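Local coordinates for protein BSU-2 beta-lactamase (Bacillus subtilis, PDB 6W5E) that probably hydrolyses the beta-lactam ring of antibiotics as a class D beta-lactamase, at residues 30-34 with 235-239. Residues are numbered along the deposited sequence; the frame is centred on the assembly and turned at random.
Sequences KHLNV and HGSYV
A tyrosine hydroxyl can join a non-regular segment to a strand without direct backbone pairing. Residues 31-33 are extended and Val34 turns into 3-10 geometry; the CA 30-34 and CA 235-238 directions differ by 20°, with His31 CA 5.7 Å from His235 CA. Tyr238 (chi1 m, chi2 77°) reaches across: its OH donates to Leu32 O (2.9 Å), and its CZ lies 4.0 Å from CB of Leu32 (t, p). One water, accepting from Leu32 N (2.8 Å) and donating to His235 O (2.9 Å) and Tyr238 OH (2.6 Å), bridges the backbones. His31 (t) brings ND1 to 2.9 Å from His235 O, while NE2 hydrogen-bonds Asp54; at Gly236 (phi/psi 107/163°) a CB would crowd His31 CE1. Lys30 CB lies over the His235 ring (m), a CH-pi contact 4.3 Å from its centroid, and Val34 CG1 meets the Tyr238 ring edge, 3.8 Å from CE2. The loop before strand 48-54 thus packs on neighbouring strands 48-54 and 236-244 of the antiparallel beta-lactamase/transpeptidase sheet, Leu52 touching Leu32, Val34 and Tyr238.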
# COMPACT_ATOMS: atom_id res chain seq x y z
N LYS A 30 -2.41 -14.03 24.48
CA LYS A 30 -3.00 -12.76 24.07
C LYS A 30 -2.30 -12.10 22.88
O LYS A 30 -2.88 -11.75 21.89
CB LYS A 30 -2.97 -11.70 25.18
CG LYS A 30 -2.58 -12.04 26.59
CD LYS A 30 -1.22 -11.64 27.11
CE LYS A 30 -0.13 -11.50 26.10
NZ LYS A 30 0.47 -12.76 25.63
N HIS A 31 -1.00 -11.96 23.03
CA HIS A 31 -0.20 -11.22 22.06
C HIS A 31 0.44 -12.18 21.07
O HIS A 31 1.10 -13.15 21.47
CB HIS A 31 0.88 -10.41 22.78
CG HIS A 31 1.69 -9.56 21.85
ND1 HIS A 31 1.40 -8.24 21.61
CD2 HIS A 31 2.77 -9.86 21.10
CE1 HIS A 31 2.28 -7.75 20.75
NE2 HIS A 31 3.12 -8.72 20.42
N LEU A 32 0.28 -11.89 19.78
CA LEU A 32 0.83 -12.75 18.74
C LEU A 32 2.34 -12.59 18.65
O LEU A 32 2.85 -11.49 18.41
CB LEU A 32 0.20 -12.44 17.39
CG LEU A 32 0.88 -13.13 16.20
CD1 LEU A 32 0.62 -14.63 16.25
CD2 LEU A 32 0.38 -12.56 14.89
N ASN A 33 3.01 -13.65 18.94
CA ASN A 33 4.49 -13.73 18.75
C ASN A 33 4.81 -14.21 17.21
O ASN A 33 4.62 -15.40 16.76
CB ASN A 33 5.04 -14.77 19.71
CG ASN A 33 6.53 -14.95 19.62
OD1 ASN A 33 7.15 -14.57 18.67
ND2 ASN A 33 7.11 -15.54 20.64
N VAL A 34 5.32 -13.26 16.44
CA VAL A 34 5.46 -13.53 15.01
C VAL A 34 6.56 -14.54 14.71
O VAL A 34 6.59 -15.10 13.61
CB VAL A 34 5.61 -12.25 14.17
CG1 VAL A 34 4.46 -11.31 14.44
CG2 VAL A 34 6.96 -11.58 14.42
N HIS A 235 -4.21 -5.69 21.25
CA HIS A 235 -2.99 -6.28 21.77
C HIS A 235 -1.81 -5.97 20.87
O HIS A 235 -0.97 -6.83 20.59
CB HIS A 235 -3.17 -7.78 22.00
CG HIS A 235 -4.25 -8.10 22.98
ND1 HIS A 235 -5.54 -8.44 22.60
CD2 HIS A 235 -4.26 -8.09 24.34
CE1 HIS A 235 -6.27 -8.65 23.67
NE2 HIS A 235 -5.52 -8.44 24.74
N GLY A 236 -1.74 -4.74 20.39
CA GLY A 236 -0.64 -4.28 19.58
C GLY A 236 -1.02 -4.12 18.12
O GLY A 236 -2.04 -4.63 17.65
N SER A 237 -0.18 -3.38 17.40
CA SER A 237 -0.36 -3.14 15.98
C SER A 237 0.73 -3.87 15.19
O SER A 237 1.82 -4.13 15.71
CB SER A 237 -0.32 -1.64 15.66
OG SER A 237 -1.47 -1.01 16.20
N TYR A 238 0.41 -4.22 13.95
CA TYR A 238 1.29 -5.02 13.12
C TYR A 238 1.28 -4.45 11.71
O TYR A 238 0.24 -4.01 11.22
CB TYR A 238 0.83 -6.48 13.06
CG TYR A 238 0.91 -7.20 14.39
CD1 TYR A 238 -0.04 -6.98 15.38
CD2 TYR A 238 1.92 -8.11 14.64
CE1 TYR A 238 0.04 -7.63 16.60
CE2 TYR A 238 2.01 -8.77 15.85
CZ TYR A 238 1.07 -8.53 16.82
OH TYR A 238 1.17 -9.19 18.02
N VAL A 239 2.45 -4.46 11.06
CA VAL A 239 2.61 -3.99 9.69
C VAL A 239 2.79 -5.20 8.79
O VAL A 239 3.54 -6.13 9.12
CB VAL A 239 3.83 -3.05 9.58
CG1 VAL A 239 3.95 -2.52 8.16
CG2 VAL A 239 3.73 -1.89 10.59
O HOH W 1 -1.08 -9.45 19.35